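Local coordinates for insecticidal protein (Brevibacillus laterosporus, PDB 7ML9) that is active against the western corn rootworm and is thought to kill by forming beta-barrel pores in membranes, as related aerolysin-type toxins of the epsilon-toxin/Mtx2 family do, at residues T26-R31 against L146-K151; Y171-S176 against L219-G224. All coordinates share one frame; numbering follows the deposited sequence.

Interaction 1. Residues T26-R31 against L146-K151; sequences TDVQER and LKLGVK. With NA (sodium ion), chain F.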
ATOM      1  N   THR A  26      -2.458   1.261  15.901  1.00 23.01           N
ATOM      2  CA  THR A  26      -2.575   2.478  16.687  1.00 23.16           C
ATOM      3  C   THR A  26      -4.050   2.681  16.991  1.00 21.21           C
ATOM      4  O   THR A  26      -4.867   2.793  16.068  1.00 19.58           O
ATOM      5  CB  THR A  26      -2.008   3.681  15.943  1.00 22.82           C
ATOM      6  OG1 THR A  26      -0.604   3.488  15.729  1.00 22.81           O
ATOM      7  CG2 THR A  26      -2.244   4.968  16.748  1.00 22.39           C
ATOM      8  N   ASP A  27      -4.395   2.691  18.277  1.00 18.47           N
ATOM      9  CA  ASP A  27      -5.759   3.009  18.708  1.00 17.13           C
ATOM     10  C   ASP A  27      -5.854   4.523  18.727  1.00 20.24           C
ATOM     11  O   ASP A  27      -5.452   5.169  19.699  1.00 18.88           O
ATOM     12  CB  ASP A  27      -6.042   2.384  20.074  1.00 19.89           C
ATOM     13  CG  ASP A  27      -7.469   2.642  20.572  1.00 19.74           C
ATOM     14  OD1 ASP A  27      -8.118   3.626  20.163  1.00 24.27           O
ATOM     15  OD2 ASP A  27      -7.935   1.851  21.405  1.00 28.97           O
ATOM     16  N   VAL A  28      -6.371   5.093  17.639  1.00 15.04           N
ATOM     17  CA  VAL A  28      -6.270   6.529  17.430  1.00 16.54           C
ATOM     18  C   VAL A  28      -7.034   7.299  18.509  1.00 20.56           C
ATOM     19  O   VAL A  28      -6.533   8.289  19.059  1.00 14.75           O
ATOM     20  CB  VAL A  28      -6.752   6.887  16.015  1.00 19.69           C
ATOM     21  CG1 VAL A  28      -6.822   8.406  15.845  1.00 19.98           C
ATOM     22  CG2 VAL A  28      -5.797   6.251  14.952  1.00 19.91           C
ATOM     23  N   GLN A  29      -8.254   6.862  18.833  1.00 17.80           N
ATOM     24  CA  GLN A  29      -9.021   7.583  19.852  1.00 21.83           C
ATOM     25  C   GLN A  29      -8.324   7.554  21.211  1.00 18.80           C
ATOM     26  O   GLN A  29      -8.267   8.578  21.907  1.00 16.49           O
ATOM     27  CB  GLN A  29     -10.424   6.998  19.960  1.00 21.65           C
ATOM     28  CG  GLN A  29     -11.310   7.381  18.802  1.00 20.48           C
ATOM     29  CD  GLN A  29     -12.626   6.652  18.857  1.00 28.87           C
ATOM     30  OE1 GLN A  29     -12.771   5.554  18.318  1.00 32.67           O
ATOM     31  NE2 GLN A  29     -13.591   7.250  19.536  1.00 29.73           N
ATOM     32  N   GLU A  30      -7.790   6.394  21.608  1.00 16.92           N
ATOM     33  CA  GLU A  30      -7.102   6.314  22.890  1.00 21.22           C
ATOM     34  C   GLU A  30      -5.832   7.156  22.894  1.00 20.75           C
ATOM     35  O   GLU A  30      -5.509   7.789  23.910  1.00 18.33           O
ATOM     36  CB  GLU A  30      -6.791   4.864  23.252  1.00 23.08           C
ATOM     37  CG  GLU A  30      -6.045   4.726  24.583  1.00 25.22           C
ATOM     38  CD  GLU A  30      -6.823   5.305  25.786  1.00 32.74           C
ATOM     39  OE1 GLU A  30      -6.173   5.689  26.788  1.00 29.58           O
ATOM     40  OE2 GLU A  30      -8.078   5.370  25.744  1.00 24.29           O
ATOM     41  N   ARG A  31      -5.115   7.219  21.764  1.00 16.48           N
ATOM     42  CA  ARG A  31      -3.931   8.076  21.719  1.00 15.93           C
ATOM     43  C   ARG A  31      -4.297   9.556  21.789  1.00 16.62           C
ATOM     44  O   ARG A  31      -3.542  10.348  22.376  1.00 15.17           O
ATOM     45  CB  ARG A  31      -3.092   7.783  20.466  1.00 17.58           C
ATOM     46  CG  ARG A  31      -2.423   6.411  20.466  1.00 14.64           C
ATOM     47  CD  ARG A  31      -1.571   6.122  21.715  1.00 21.91           C
ATOM     48  NE  ARG A  31      -0.419   7.023  21.826  1.00 24.63           N
ATOM     49  CZ  ARG A  31       0.198   7.307  22.975  1.00 28.77           C
ATOM     50  NH1 ARG A  31      -0.218   6.756  24.115  1.00 29.07           N
ATOM     51  NH2 ARG A  31       1.239   8.135  22.988  1.00 26.58           N
ATOM     52  N   LEU A 146      -4.597   1.337  11.607  1.00 19.51           N
ATOM     53  CA  LEU A 146      -5.173   2.468  12.327  1.00 18.46           C
ATOM     54  C   LEU A 146      -6.570   2.066  12.777  1.00 24.27           C
ATOM     55  O   LEU A 146      -7.450   1.806  11.943  1.00 19.94           O
ATOM     56  CB  LEU A 146      -5.201   3.729  11.456  1.00 19.63           C
ATOM     57  CG  LEU A 146      -3.865   4.289  10.942  1.00 18.98           C
ATOM     58  CD1 LEU A 146      -4.076   5.410   9.920  1.00 22.71           C
ATOM     59  CD2 LEU A 146      -2.994   4.783  12.070  1.00 23.26           C
ATOM     60  N   LYS A 147      -6.767   1.977  14.091  1.00 17.70           N
ATOM     61  CA  LYS A 147      -8.087   1.713  14.669  1.00 17.94           C
ATOM     62  C   LYS A 147      -8.782   3.055  14.855  1.00 22.77           C
ATOM     63  O   LYS A 147      -8.442   3.823  15.758  1.00 18.13           O
ATOM     64  CB  LYS A 147      -7.964   0.962  15.987  1.00 21.36           C
ATOM     65  CG  LYS A 147      -9.317   0.613  16.591  1.00 25.11           C
ATOM     66  CD  LYS A 147      -9.191  -0.397  17.719  1.00 33.85           C
ATOM     67  CE  LYS A 147     -10.376  -0.290  18.667  1.00 45.62           C
ATOM     68  NZ  LYS A 147     -10.552  -1.534  19.474  1.00 52.90           N
ATOM     69  N   LEU A 148      -9.742   3.353  13.983  1.00 19.60           N
ATOM     70  CA  LEU A 148     -10.353   4.668  13.917  1.00 22.16           C
ATOM     71  C   LEU A 148     -11.767   4.708  14.473  1.00 22.27           C
ATOM     72  O   LEU A 148     -12.347   5.795  14.541  1.00 22.58           O
ATOM     73  CB  LEU A 148     -10.348   5.170  12.471  1.00 21.57           C
ATOM     74  CG  LEU A 148      -8.944   5.480  11.943  1.00 21.79           C
ATOM     75  CD1 LEU A 148      -8.928   5.447  10.413  1.00 26.15           C
ATOM     76  CD2 LEU A 148      -8.492   6.861  12.459  1.00 22.24           C
ATOM     77  N   GLY A 149     -12.329   3.571  14.882  1.00 21.78           N
ATOM     78  CA  GLY A 149     -13.682   3.528  15.401  1.00 24.69           C
ATOM     79  C   GLY A 149     -14.752   3.375  14.345  1.00 35.36           C
ATOM     80  O   GLY A 149     -15.945   3.376  14.680  1.00 29.52           O
ATOM     81  N   VAL A 150     -14.357   3.249  13.081  1.00 25.81           N
ATOM     82  CA  VAL A 150     -15.266   3.081  11.956  1.00 30.66           C
ATOM     83  C   VAL A 150     -14.463   2.407  10.853  1.00 33.76           C
ATOM     84  O   VAL A 150     -13.252   2.628  10.721  1.00 26.98           O
ATOM     85  CB  VAL A 150     -15.866   4.435  11.501  1.00 28.01           C
ATOM     86  CG1 VAL A 150     -14.766   5.454  11.190  1.00 29.74           C
ATOM     87  CG2 VAL A 150     -16.772   4.258  10.306  1.00 39.18           C
ATOM     88  N   LYS A 151     -15.126   1.547  10.082  1.00 37.23           N
ATOM     89  CA  LYS A 151     -14.439   0.893   8.976  1.00 26.90           C
ATOM     90  C   LYS A 151     -13.915   1.946   8.010  1.00 27.49           C
ATOM     91  O   LYS A 151     -14.653   2.826   7.559  1.00 31.26           O
ATOM     92  CB  LYS A 151     -15.372  -0.086   8.258  1.00 40.20           C
ATOM     93  CG  LYS A 151     -14.659  -0.918   7.187  1.00 42.77           C
ATOM     94  CD  LYS A 151     -15.573  -1.246   6.020  1.00 49.98           C
ATOM     95  CE  LYS A 151     -14.843  -2.035   4.946  1.00 56.27           C
ATOM     96  NZ  LYS A 151     -15.652  -2.051   3.686  1.00 60.88           N
TER
HETATM   97 NA    NA F 405      -3.257   5.207  26.984  1.00 28.58          NA
HETATM   98  O   HOH W   1      -9.741   4.497  17.781  1.00 21.37           O

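Interaction 2. Residues Y171-S176 against L219-G224; sequences YNFQNS and LYANVG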
ATOM      1  N   TYR A 171      -6.836  -0.866   0.649  1.00 24.52           N
ATOM      2  CA  TYR A 171      -6.448  -1.216   2.004  1.00 20.77           C
ATOM      3  C   TYR A 171      -7.632  -1.052   2.940  1.00 22.07           C
ATOM      4  O   TYR A 171      -8.379  -0.075   2.843  1.00 26.07           O
ATOM      5  CB  TYR A 171      -5.303  -0.323   2.495  1.00 17.56           C
ATOM      6  CG  TYR A 171      -3.973  -0.691   1.916  1.00 17.78           C
ATOM      7  CD1 TYR A 171      -3.185  -1.659   2.510  1.00 17.77           C
ATOM      8  CD2 TYR A 171      -3.516  -0.083   0.761  1.00 22.36           C
ATOM      9  CE1 TYR A 171      -1.967  -2.005   1.971  1.00 20.37           C
ATOM     10  CE2 TYR A 171      -2.303  -0.422   0.216  1.00 25.34           C
ATOM     11  CZ  TYR A 171      -1.538  -1.381   0.821  1.00 21.47           C
ATOM     12  OH  TYR A 171      -0.321  -1.720   0.279  1.00 23.08           O
ATOM     13  N   ASN A 172      -7.802  -2.013   3.836  1.00 24.62           N
ATOM     14  CA  ASN A 172      -8.610  -1.824   5.031  1.00 29.36           C
ATOM     15  C   ASN A 172      -7.662  -1.484   6.175  1.00 21.94           C
ATOM     16  O   ASN A 172      -6.711  -2.227   6.438  1.00 22.19           O
ATOM     17  CB  ASN A 172      -9.435  -3.070   5.356  1.00 33.80           C
ATOM     18  CG  ASN A 172     -10.428  -2.833   6.481  1.00 41.59           C
ATOM     19  OD1 ASN A 172     -10.068  -2.326   7.546  1.00 31.26           O
ATOM     20  ND2 ASN A 172     -11.690  -3.184   6.242  1.00 42.67           N
ATOM     21  N   PHE A 173      -7.937  -0.368   6.859  1.00 28.33           N
ATOM     22  CA  PHE A 173      -6.981   0.183   7.817  1.00 25.09           C
ATOM     23  C   PHE A 173      -6.848  -0.650   9.085  1.00 21.35           C
ATOM     24  O   PHE A 173      -5.944  -0.380   9.880  1.00 26.73           O
ATOM     25  CB  PHE A 173      -7.364   1.623   8.175  1.00 23.58           C
ATOM     26  CG  PHE A 173      -6.969   2.650   7.132  1.00 23.05           C
ATOM     27  CD1 PHE A 173      -6.827   2.311   5.791  1.00 27.02           C
ATOM     28  CD2 PHE A 173      -6.742   3.965   7.502  1.00 24.96           C
ATOM     29  CE1 PHE A 173      -6.467   3.267   4.838  1.00 26.10           C
ATOM     30  CE2 PHE A 173      -6.381   4.926   6.565  1.00 25.14           C
ATOM     31  CZ  PHE A 173      -6.238   4.578   5.225  1.00 27.68           C
ATOM     32  N   GLN A 174      -7.692  -1.653   9.311  1.00 22.39           N
ATOM     33  CA  GLN A 174      -7.527  -2.457  10.517  1.00 26.07           C
ATOM     34  C   GLN A 174      -6.250  -3.283  10.440  1.00 34.07           C
ATOM     35  O   GLN A 174      -5.930  -3.862   9.393  1.00 32.36           O
ATOM     36  CB  GLN A 174      -8.727  -3.376  10.736  1.00 32.66           C
ATOM     37  CG  GLN A 174      -8.571  -4.312  11.940  1.00 37.20           C
ATOM     38  CD  GLN A 174      -9.676  -5.363  12.038  1.00 55.32           C
ATOM     39  OE1 GLN A 174     -10.859  -5.064  11.849  1.00 51.90           O
ATOM     40  NE2 GLN A 174      -9.288  -6.599  12.343  1.00 54.78           N
ATOM     41  N   ASN A 175      -5.516  -3.331  11.557  1.00 25.65           N
ATOM     42  CA  ASN A 175      -4.294  -4.127  11.642  1.00 33.78           C
ATOM     43  C   ASN A 175      -4.522  -5.548  11.132  1.00 35.94           C
ATOM     44  O   ASN A 175      -5.531  -6.184  11.448  1.00 31.22           O
ATOM     45  CB  ASN A 175      -3.800  -4.182  13.089  1.00 33.70           C
ATOM     46  CG  ASN A 175      -2.494  -4.942  13.239  1.00 40.25           C
ATOM     47  OD1 ASN A 175      -1.692  -5.025  12.305  1.00 40.94           O
ATOM     48  ND2 ASN A 175      -2.272  -5.499  14.426  1.00 48.20           N
ATOM     49  N   SER A 176      -3.571  -6.034  10.329  1.00 35.22           N
ATOM     50  CA  SER A 176      -3.511  -7.400   9.811  1.00 33.74           C
ATOM     51  C   SER A 176      -4.565  -7.697   8.759  1.00 32.86           C
ATOM     52  O   SER A 176      -4.738  -8.866   8.386  1.00 39.11           O
ATOM     53  CB  SER A 176      -3.615  -8.440  10.934  1.00 34.30           C
ATOM     54  OG  SER A 176      -2.493  -8.343  11.787  1.00 42.08           O
ATOM     55  N   LEU A 219      -0.538   4.739   4.758  1.00 19.55           N
ATOM     56  CA  LEU A 219      -1.962   4.895   5.031  1.00 14.29           C
ATOM     57  C   LEU A 219      -2.141   6.129   5.912  1.00 24.34           C
ATOM     58  O   LEU A 219      -1.402   6.301   6.889  1.00 22.49           O
ATOM     59  CB  LEU A 219      -2.511   3.655   5.733  1.00 16.66           C
ATOM     60  CG  LEU A 219      -2.102   2.319   5.085  1.00 19.15           C
ATOM     61  CD1 LEU A 219      -2.664   1.163   5.887  1.00 18.14           C
ATOM     62  CD2 LEU A 219      -2.590   2.266   3.659  1.00 22.70           C
ATOM     63  N   TYR A 220      -3.079   7.005   5.547  1.00 18.47           N
ATOM     64  CA  TYR A 220      -3.245   8.291   6.229  1.00 19.44           C
ATOM     65  C   TYR A 220      -4.707   8.491   6.579  1.00 24.49           C
ATOM     66  O   TYR A 220      -5.597   8.170   5.787  1.00 18.52           O
ATOM     67  CB  TYR A 220      -2.794   9.488   5.364  1.00 21.01           C
ATOM     68  CG  TYR A 220      -1.325   9.529   5.033  1.00 25.05           C
ATOM     69  CD1 TYR A 220      -0.385   9.869   5.990  1.00 20.58           C
ATOM     70  CD2 TYR A 220      -0.872   9.233   3.748  1.00 27.13           C
ATOM     71  CE1 TYR A 220       0.964   9.923   5.690  1.00 24.66           C
ATOM     72  CE2 TYR A 220       0.476   9.280   3.440  1.00 25.01           C
ATOM     73  CZ  TYR A 220       1.389   9.627   4.411  1.00 29.62           C
ATOM     74  OH  TYR A 220       2.731   9.664   4.111  1.00 31.92           O
ATOM     75  N   ALA A 221      -4.969   9.035   7.759  1.00 20.09           N
ATOM     76  CA  ALA A 221      -6.312   9.493   8.073  1.00 16.12           C
ATOM     77  C   ALA A 221      -6.204  10.882   8.681  1.00 22.74           C
ATOM     78  O   ALA A 221      -5.323  11.133   9.512  1.00 19.88           O
ATOM     79  CB  ALA A 221      -7.021   8.518   9.023  1.00 21.91           C
ATOM     80  N   ASN A 222      -7.070  11.784   8.241  1.00 19.35           N
ATOM     81  CA  ASN A 222      -7.188  13.117   8.816  1.00 19.13           C
ATOM     82  C   ASN A 222      -8.355  13.068   9.790  1.00 19.99           C
ATOM     83  O   ASN A 222      -9.482  12.750   9.388  1.00 21.32           O
ATOM     84  CB  ASN A 222      -7.412  14.156   7.716  1.00 18.68           C
ATOM     85  CG  ASN A 222      -7.542  15.577   8.251  1.00 23.84           C
ATOM     86  OD1 ASN A 222      -8.382  15.870   9.103  1.00 23.49           O
ATOM     87  ND2 ASN A 222      -6.722  16.473   7.722  1.00 24.94           N
ATOM     88  N   VAL A 223      -8.087  13.345  11.070  1.00 19.65           N
ATOM     89  CA  VAL A 223      -9.112  13.229  12.103  1.00 16.82           C
ATOM     90  C   VAL A 223      -9.223  14.541  12.870  1.00 18.17           C
ATOM     91  O   VAL A 223      -8.237  15.260  13.064  1.00 17.58           O
ATOM     92  CB  VAL A 223      -8.846  12.052  13.074  1.00 17.78           C
ATOM     93  CG1 VAL A 223      -8.592  10.752  12.306  1.00 20.57           C
ATOM     94  CG2 VAL A 223      -7.678  12.342  13.959  1.00 18.56           C
ATOM     95  N   GLY A 224     -10.445  14.846  13.312  1.00 15.13           N
ATOM     96  CA  GLY A 224     -10.733  16.063  14.038  1.00 20.00           C
ATOM     97  C   GLY A 224     -11.154  15.753  15.468  1.00 17.99           C
ATOM     98  O   GLY A 224     -11.422  14.609  15.826  1.00 16.27           O
TER

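Interaction 1. Residues T26-R31 against L146-K151
A short parallel beta ladder that runs straight into an N-capped helix joins the start of the modelled chain to the end of strand 130-147. Lys147 is held through both its own backbone N and its own backbone O: its N donates to Thr26 O at 2.9 Å, and its O accepts from Val28 N at 3.1 Å. Both bonds lie in the plane of the accepting carbonyl and are fairly straight, 161° and 157° at the hydrogen. Asp27, between them, is the N-cap of helix 28-48. With CG anti to its backbone N (chi1 -178°), its OD1 takes the N-H of Glu30 at 3.1 Å, approached from above the carboxylate plane. A water ties cap to strand, accepting from Gln29 N and lying within reach of Asp27 OD1 and Lys147 O, the latter only 2.5 Å away. Just past the ladder, on the side where Leu146 points, Val28 and Leu148 lie side by side, Val28 CG2 meeting Leu148 CD2 at 3.7 Å. Gln29 extends over the turn until OE1 stands 3.7 Å from Gly149 CA. Away from the strand, Glu30 OE1 binds sodium at 3.0 Å, in a site that includes Asp34. Val269 of strand 266-289 and Tyr86 of strand 86-115 flank Val28, while Leu148 packs against Val88 and strand 201-229.

Interaction 2. Residues Y171-S176 against L219-G224
Tyr171, near the end of strand 165-172, turns its ring so that one face receives a methyl group of Leu219 on strand 201-229. Its CG is anti to the carbonyl carbon (chi1 -76°), and Leu219 CD2 sits over the half of the ring nearest the backbone, 3.7 Å from Tyr171 CG. This is a CH-pi contact, Leu219 CD2 being 4.0 Å from the centroid of the Tyr171 ring and 24° off the normal, with the two side chains crossing at about a right angle. Asn172 points the other way and shapes the chain as it leaves the strand: its OD1 accepts from Gln174 N at 3.0 Å, nearly straight at 173° and in the plane of the amide, which makes an Asx turn. Between them, Phe173 reaches back toward strand 201-229 and slides past Leu219 in the opposite direction. Leu219 CB lies over one face of the Phe173 ring, 4.1 Å from its centroid, in a second CH-pi contact shifted toward the CZ and CE1 side. One leucine thus serves two aromatic rings, using its CB for one and a terminal methyl for the other. At the rim of the Phe173 ring, CE2 meets Tyr220 O in the ring plane at 3.4 Å, an approach in which the C-H edge, probably slightly positive, faces a carbonyl oxygen; Ala221 CB adds a looser contact at the same edge, 4.4 Å from Phe173 CE2. Beyond Phe173 the loop runs away from strand 201-229. Thr142 of strand 130-147 and Phe275 of strand 266-289 also pack on Tyr171, Leu146 touches Phe173, and Ala91 and Ala93 of strand 86-115 border Phe173 and Leu219 respectively.

In the fold
The two contacts touch, their centres about 8 Å apart, and both reach the large mixed sheet of this elongated toxin. Interaction 1 is partly buried and rests largely on backbone hydrogen bonds, a helix cap and a bridging water, with polar groups on one side and aliphatic ones on the other. Interaction 2 is buried and is built from aromatic faces and aliphatic groups. They meet where strand 130-147 ends: Leu146 N probably bonds to Phe173 O at 2.8 Å, and Leu148, in the loop just after, packs on Ala221 and Val223. In this way the start of helix 28-48, the loop after hairpin 153-172 and strand 201-229 pack round Leu146 and Leu148.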